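Local coordinates for protein 6-phosphogluconate dehydratase (Shewanella oneidensis, PDB 2GP4) that probably catalyses the dehydration of 6-phosphogluconate to 2-dehydro-3-deoxy-6-phosphogluconate, the first step specific to the Entner-Doudoroff pathway, and is seen here without its iron-sulfur cluster, at residues K305-G310 against A334-N339; P351-V356 against A374-E379; N475-L480 against P512-L517. All coordinates share one frame; numbering follows the deposited sequence.

Contact 1 of 3, residues K305-G310 against A334-N339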
# COMPACT_ATOMS: atom_id res chain seq x y z
N LYS A 305 -9.12 -13.01 5.14
CA LYS A 305 -8.20 -13.80 4.32
C LYS A 305 -7.68 -13.01 3.11
O LYS A 305 -6.50 -13.11 2.76
CB LYS A 305 -8.87 -15.08 3.83
CG LYS A 305 -9.12 -16.12 4.90
CD LYS A 305 -10.04 -17.20 4.38
CE LYS A 305 -10.60 -18.04 5.51
NZ LYS A 305 -9.61 -19.02 6.03
N SER A 306 -8.57 -12.25 2.48
CA SER A 306 -8.20 -11.51 1.28
C SER A 306 -7.34 -10.30 1.63
O SER A 306 -6.44 -9.93 0.88
CB SER A 306 -9.43 -11.12 0.45
OG SER A 306 -10.34 -10.33 1.19
N ILE A 307 -7.61 -9.70 2.79
CA ILE A 307 -6.75 -8.65 3.34
C ILE A 307 -5.34 -9.17 3.63
O ILE A 307 -4.35 -8.56 3.22
CB ILE A 307 -7.39 -8.00 4.60
CG1 ILE A 307 -8.55 -7.08 4.20
CG2 ILE A 307 -6.35 -7.22 5.42
CD1 ILE A 307 -8.16 -5.90 3.30
N VAL A 308 -5.26 -10.30 4.33
CA VAL A 308 -3.97 -10.95 4.58
C VAL A 308 -3.24 -11.24 3.25
O VAL A 308 -2.06 -10.95 3.12
CB VAL A 308 -4.12 -12.24 5.44
CG1 VAL A 308 -2.87 -13.11 5.37
CG2 VAL A 308 -4.45 -11.88 6.88
N ASN A 309 -3.98 -11.77 2.28
CA ASN A 309 -3.46 -12.03 0.94
C ASN A 309 -2.84 -10.78 0.31
O ASN A 309 -1.78 -10.85 -0.32
CB ASN A 309 -4.56 -12.60 0.02
CG ASN A 309 -4.83 -14.10 0.25
OD1 ASN A 309 -4.23 -14.73 1.12
ND2 ASN A 309 -5.75 -14.67 -0.54
N GLY A 310 -3.51 -9.65 0.50
CA GLY A 310 -3.03 -8.37 -0.01
C GLY A 310 -1.73 -7.97 0.64
O GLY A 310 -0.83 -7.47 -0.03
N ALA A 334 -14.17 -2.22 6.40
CA ALA A 334 -14.88 -3.49 6.28
C ALA A 334 -14.98 -4.25 7.60
O ALA A 334 -15.28 -5.45 7.61
CB ALA A 334 -14.22 -4.36 5.21
N GLY A 335 -14.72 -3.56 8.70
CA GLY A 335 -14.81 -4.15 10.04
C GLY A 335 -13.63 -5.03 10.43
O GLY A 335 -13.70 -5.76 11.42
N ILE A 336 -12.55 -4.94 9.67
CA ILE A 336 -11.37 -5.77 9.89
C ILE A 336 -10.22 -4.95 10.47
O ILE A 336 -9.82 -3.94 9.90
CB ILE A 336 -10.93 -6.48 8.58
CG1 ILE A 336 -12.09 -7.34 8.05
CG2 ILE A 336 -9.70 -7.34 8.82
CD1 ILE A 336 -12.11 -7.53 6.55
N ILE A 337 -9.71 -5.39 11.62
CA ILE A 337 -8.68 -4.65 12.34
C ILE A 337 -7.31 -5.31 12.18
O ILE A 337 -7.09 -6.41 12.67
CB ILE A 337 -9.03 -4.49 13.85
CG1 ILE A 337 -10.48 -3.99 14.01
CG2 ILE A 337 -8.01 -3.58 14.55
CD1 ILE A 337 -10.95 -3.82 15.45
N VAL A 338 -6.41 -4.61 11.49
CA VAL A 338 -5.03 -5.06 11.25
C VAL A 338 -4.03 -4.05 11.83
O VAL A 338 -4.20 -2.84 11.65
CB VAL A 338 -4.76 -5.25 9.73
CG1 VAL A 338 -3.29 -5.57 9.46
CG2 VAL A 338 -5.66 -6.32 9.12
N ASN A 339 -3.00 -4.54 12.52
CA ASN A 339 -1.97 -3.64 13.07
C ASN A 339 -0.55 -3.97 12.58
O ASN A 339 -0.36 -4.87 11.78
CB ASN A 339 -2.07 -3.55 14.61
CG ASN A 339 -1.87 -4.90 15.31
OD1 ASN A 339 -2.37 -5.10 16.42
ND2 ASN A 339 -1.13 -5.81 14.68
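Ile307 of helix 304-316 meets Ile336 and Val338, which lie in the loop between helices 322-333 and 340-347. The tighter half is the methyl pair: Ile307 CG2 lies 3.9 Å from Val338 CG2. These two side chains cross obliquely. Ile307 has CG1 beside the backbone N (chi1 -74°), which leaves CG2 anti to N and directed at Val338. In Val338 the torsion differs: CG1 is the branch anti to N, and CG2 takes the place beside N from which it reaches the isoleucine.

The other half is looser. Ile307 CG1 and Ile336 CD1 approach to 4.3 Å, and the nearest CA atoms, those of Ile307 and Ile336, are 8.5 Å apart. All three touching residues are buried. Ile337, between the two loop contacts, is partly exposed. Its side chain stays clear of helix 304-316 and rests on Arg332 instead.

The loop begins with a Schellman motif that ends helix 322-333. Gly335 is its C-prime residue, with positive phi, and Ile336 N bonds back to Ala331 O. This turn sets the chain on the course that brings Ile336 and Val338 to Ile307. Ala331 touches Ile307 and Ile336. Helix 23-51 holds the loop backbone through Ser39, which bonds to Gly335 O, and Ser36, which bonds to Ile337 N.

No hydrogen bond joins the two segments. Helix and loop are therefore matched here by hydrocarbon shape, while Gly335 O and Ile337 N find their hydrogen bonds on helix 23-51.

Contact 2 of 3, residues P351-V356 against A374-E379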
# COMPACT_ATOMS: atom_id res chain seq x y z
N PRO A 351 8.73 -14.45 1.62
CA PRO A 351 9.95 -14.15 0.88
C PRO A 351 9.77 -12.96 -0.07
O PRO A 351 8.64 -12.66 -0.48
CB PRO A 351 10.21 -15.43 0.08
CG PRO A 351 8.86 -16.05 -0.08
CD PRO A 351 8.12 -15.72 1.19
N LEU A 352 10.87 -12.29 -0.39
CA LEU A 352 10.88 -11.29 -1.44
C LEU A 352 11.07 -11.98 -2.79
O LEU A 352 12.04 -12.72 -2.99
CB LEU A 352 11.98 -10.24 -1.21
CG LEU A 352 12.08 -9.12 -2.23
CD1 LEU A 352 10.85 -8.18 -2.17
CD2 LEU A 352 13.38 -8.34 -2.06
N LEU A 353 10.14 -11.73 -3.70
CA LEU A 353 10.05 -12.46 -4.97
C LEU A 353 10.21 -11.57 -6.21
O LEU A 353 10.40 -12.08 -7.31
CB LEU A 353 8.72 -13.21 -5.02
CG LEU A 353 8.65 -14.72 -4.70
CD1 LEU A 353 9.67 -15.19 -3.66
CD2 LEU A 353 7.23 -15.13 -4.32
N ALA A 354 10.12 -10.25 -6.04
CA ALA A 354 10.17 -9.34 -7.18
C ALA A 354 11.03 -8.11 -6.96
O ALA A 354 11.02 -7.53 -5.88
CB ALA A 354 8.76 -8.93 -7.60
N ARG A 355 11.77 -7.72 -8.00
CA ARG A 355 12.50 -6.45 -8.04
C ARG A 355 11.90 -5.55 -9.12
O ARG A 355 12.24 -5.69 -10.30
CB ARG A 355 13.97 -6.67 -8.37
CG ARG A 355 14.86 -6.89 -7.18
CD ARG A 355 16.31 -6.78 -7.62
NE ARG A 355 17.18 -7.65 -6.84
CZ ARG A 355 18.27 -8.25 -7.33
NH1 ARG A 355 18.62 -8.08 -8.60
NH2 ARG A 355 19.00 -9.03 -6.54
N VAL A 356 11.03 -4.64 -8.70
CA VAL A 356 10.39 -3.70 -9.62
C VAL A 356 10.98 -2.31 -9.40
O VAL A 356 11.34 -1.98 -8.28
CB VAL A 356 8.85 -3.68 -9.43
CG1 VAL A 356 8.17 -2.81 -10.50
CG2 VAL A 356 8.29 -5.09 -9.47
N ALA A 374 0.50 -13.91 -12.33
CA ALA A 374 0.10 -15.31 -12.47
C ALA A 374 1.17 -16.26 -11.92
O ALA A 374 0.84 -17.30 -11.33
CB ALA A 374 -0.22 -15.65 -13.92
N PHE A 375 2.44 -15.90 -12.10
CA PHE A 375 3.54 -16.68 -11.53
C PHE A 375 3.65 -16.46 -10.02
O PHE A 375 3.72 -17.42 -9.26
CB PHE A 375 4.87 -16.35 -12.22
CG PHE A 375 6.05 -17.04 -11.61
CD1 PHE A 375 6.34 -18.37 -11.91
CD2 PHE A 375 6.88 -16.36 -10.73
CE1 PHE A 375 7.44 -19.01 -11.34
CE2 PHE A 375 7.98 -16.99 -10.15
CZ PHE A 375 8.26 -18.32 -10.46
N LEU A 376 3.67 -15.19 -9.61
CA LEU A 376 3.80 -14.83 -8.20
C LEU A 376 2.71 -15.49 -7.36
O LEU A 376 2.98 -16.03 -6.29
CB LEU A 376 3.71 -13.31 -8.03
CG LEU A 376 4.13 -12.74 -6.68
CD1 LEU A 376 5.40 -11.93 -6.85
CD2 LEU A 376 3.03 -11.87 -6.11
N ILE A 377 1.48 -15.43 -7.86
CA ILE A 377 0.33 -15.96 -7.13
C ILE A 377 0.36 -17.49 -7.05
O ILE A 377 0.01 -18.05 -6.02
CB ILE A 377 -1.01 -15.40 -7.68
CG1 ILE A 377 -1.16 -13.93 -7.27
CG2 ILE A 377 -2.21 -16.21 -7.19
CD1 ILE A 377 -2.35 -13.21 -7.87
N LYS A 378 0.82 -18.15 -8.10
CA LYS A 378 0.97 -19.61 -8.07
C LYS A 378 2.00 -20.04 -7.02
O LYS A 378 1.73 -20.95 -6.22
CB LYS A 378 1.33 -20.17 -9.45
CG LYS A 378 1.51 -21.68 -9.45
CD LYS A 378 2.16 -22.19 -10.73
CE LYS A 378 2.22 -23.71 -10.73
NZ LYS A 378 3.30 -24.22 -9.85
N GLU A 379 3.15 -19.38 -7.03
CA GLU A 379 4.22 -19.64 -6.07
C GLU A 379 3.76 -19.47 -4.62
O GLU A 379 4.01 -20.34 -3.78
CB GLU A 379 5.42 -18.72 -6.34
CG GLU A 379 6.24 -19.12 -7.54
CD GLU A 379 6.99 -20.41 -7.31
OE1 GLU A 379 7.78 -20.47 -6.34
OE2 GLU A 379 6.79 -21.36 -8.09
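Leu353, in the loop after helix 340-347, packs against Leu376 of helix 372-383. The closest approach is from Leu353 CB to Leu376 CD1, at 4.0 Å. The leucine of the helix thus brings the end of one branch against the base of the loop leucine. Leu376 has CG anti to its backbone N (chi1 -167°), and this extends the side chain from the helix to the loop.

The branch end of Leu353 turns to the next helical turn. Its CD2 lies 4.5 Å from Glu379 CB, a looser touch to the aliphatic base of the acid. Ala354 borders the same spot, with its CB 4.6 Å from Leu376 CD1.

Within the helix, Glu379 is folded back over Phe375, one turn earlier. Glu379 CG sits 3.6 Å above one face of the Phe375 ring, displaced toward the rim. The backbone between them is joined in the usual helical way, Glu379 N to Phe375 O at 3.0 Å.

Further out, Glu379 OE1 accepts a hydrogen bond from Val430 N, so the charged end has a partner beyond the two segments. Val430 also touches Leu353. The loop itself is pinned by backbone bonds: Leu353 to Ala316 at the end of helix 304-316 and to Thr428, and Arg355 to Val426.

Across the two segments there are no hydrogen bonds, and Glu379 divides its chemistry. Its methylenes meet Leu353 and Phe375, while its carboxylate bonds to a main-chain NH. One residue thereby joins the apolar contact of loop and helix to the 426-430 region.

Contact 3 of 3, residues N475-L480 against P512-L517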
# COMPACT_ATOMS: atom_id res chain seq x y z
N ASN A 475 13.59 20.74 4.72
CA ASN A 475 14.38 21.74 4.02
C ASN A 475 15.54 22.30 4.85
O ASN A 475 16.50 22.82 4.29
CB ASN A 475 13.49 22.88 3.51
CG ASN A 475 12.44 22.40 2.53
OD1 ASN A 475 12.77 21.86 1.47
ND2 ASN A 475 11.18 22.60 2.87
N LYS A 476 15.45 22.18 6.17
CA LYS A 476 16.49 22.64 7.10
C LYS A 476 17.74 21.75 7.09
O LYS A 476 18.77 22.13 7.65
CB LYS A 476 15.93 22.70 8.52
CG LYS A 476 15.03 23.88 8.80
CD LYS A 476 14.54 23.84 10.23
CE LYS A 476 13.92 25.17 10.65
NZ LYS A 476 12.54 25.34 10.14
N LEU A 477 17.64 20.58 6.46
CA LEU A 477 18.69 19.57 6.50
C LEU A 477 19.95 19.95 5.72
O LEU A 477 21.06 19.68 6.18
CB LEU A 477 18.15 18.21 6.02
CG LEU A 477 19.10 17.02 6.18
CD1 LEU A 477 19.25 16.65 7.65
CD2 LEU A 477 18.64 15.82 5.35
N ASP A 478 19.77 20.55 4.55
CA ASP A 478 20.88 20.87 3.65
C ASP A 478 21.89 21.86 4.25
O ASP A 478 23.10 21.67 4.11
CB ASP A 478 20.35 21.39 2.31
CG ASP A 478 21.43 21.48 1.24
OD1 ASP A 478 22.12 20.46 0.99
OD2 ASP A 478 21.59 22.58 0.66
N ALA A 479 21.40 22.89 4.93
CA ALA A 479 22.26 23.89 5.56
C ALA A 479 23.10 23.28 6.70
O ALA A 479 24.25 23.65 6.92
CB ALA A 479 21.44 25.06 6.08
N LEU A 480 22.49 22.33 7.40
CA LEU A 480 23.11 21.60 8.49
C LEU A 480 24.20 20.69 7.93
O LEU A 480 25.30 20.59 8.50
CB LEU A 480 22.04 20.78 9.21
CG LEU A 480 22.03 20.51 10.71
CD1 LEU A 480 22.48 21.70 11.55
CD2 LEU A 480 20.62 20.08 11.10
N PRO A 512 18.99 10.84 0.22
CA PRO A 512 20.23 10.99 -0.56
C PRO A 512 21.44 11.45 0.26
O PRO A 512 22.51 10.86 0.14
CB PRO A 512 19.88 12.06 -1.61
CG PRO A 512 18.38 12.08 -1.66
CD PRO A 512 17.94 11.76 -0.27
N LEU A 513 21.26 12.48 1.07
CA LEU A 513 22.36 13.04 1.86
C LEU A 513 22.82 12.06 2.95
O LEU A 513 24.02 11.85 3.14
CB LEU A 513 21.98 14.40 2.47
CG LEU A 513 21.53 15.54 1.54
CD1 LEU A 513 21.50 16.87 2.30
CD2 LEU A 513 22.40 15.67 0.29
N LEU A 514 21.86 11.46 3.64
CA LEU A 514 22.16 10.49 4.69
C LEU A 514 22.85 9.24 4.17
O LEU A 514 23.71 8.68 4.85
CB LEU A 514 20.90 10.14 5.48
CG LEU A 514 20.79 11.12 6.65
CD1 LEU A 514 19.51 11.94 6.59
CD2 LEU A 514 20.97 10.41 7.98
N GLY A 515 22.48 8.83 2.95
CA GLY A 515 23.16 7.76 2.23
C GLY A 515 24.63 8.08 1.99
O GLY A 515 25.49 7.23 2.18
N SER A 516 24.90 9.32 1.57
CA SER A 516 26.29 9.76 1.36
C SER A 516 27.07 9.85 2.68
O SER A 516 28.28 9.63 2.70
CB SER A 516 26.34 11.09 0.59
OG SER A 516 26.00 12.20 1.41
N LEU A 517 26.37 10.16 3.77
CA LEU A 517 26.95 10.15 5.12
C LEU A 517 27.33 8.74 5.56
O LEU A 517 28.38 8.54 6.17
CB LEU A 517 25.96 10.76 6.11
CG LEU A 517 26.12 12.20 6.62
CD1 LEU A 517 26.83 13.11 5.63
CD2 LEU A 517 24.76 12.77 7.02
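Two helices of the C-terminal domain, 477-482 and 511-519, pack side by side next to the large mixed sheet. Leu477 carries most of the apolar contact from the first helix. Its CD2 lies 4.2 Å from Leu514 CD1 and 4.3 Å from Leu513 CD1, so one methyl meets two successive leucines. Leu477 and Leu514 cross at about a right angle. Leu477 CG is anti to the backbone N (chi1 -172°), which extends the branch toward the second helix.

Each helix belongs to a beta-alpha-beta crossover. Helix 477-482 lies between the neighbouring parallel strands 463-471 and 490-494. Helix 511-519 is in the connection from 490-494 to 524-528, the next parallel strand. Leu477 rests on Ile471 and Leu514 on Val524 and Leu526, so both leucines also face strands of the sheet.

The outer edge of the contact is more polar. Asp478 OD1 lies 3.9 Å from Leu513 CD1, a van der Waals touch, and the two side chains cross at roughly a right angle. The other carboxylate oxygen, OD2, forms a salt bridge with Lys482 of its own helix. In the second helix, Leu513 O takes two bonds: 3.0 Å from Leu517 N and 2.7 Å from Ser516 OG. The hydroxyl approaches 18° from the carbonyl plane, with a C=O...OG angle of 127°.

The contacts follow one another along the chain, each closing before the next opens. Contacts 1 and 2 both lie in the largely helical N-terminal domain. Their centres are about 20 Å apart and their nearest atoms about 8 Å. Helix 304-316 links them: it supplies the first segment of contact 1, and its last residue bonds to the loop of contact 2. Contact 3 belongs to the mainly beta C-terminal domain with its mixed sheet. Its centre is about 37 Å from that of contact 1, across the chain's centre, and about 35 Å from that of contact 2. Two of the contacts thus join loop to helix within the helical domain, and the third joins two crossover helices beside the sheet of the other domain.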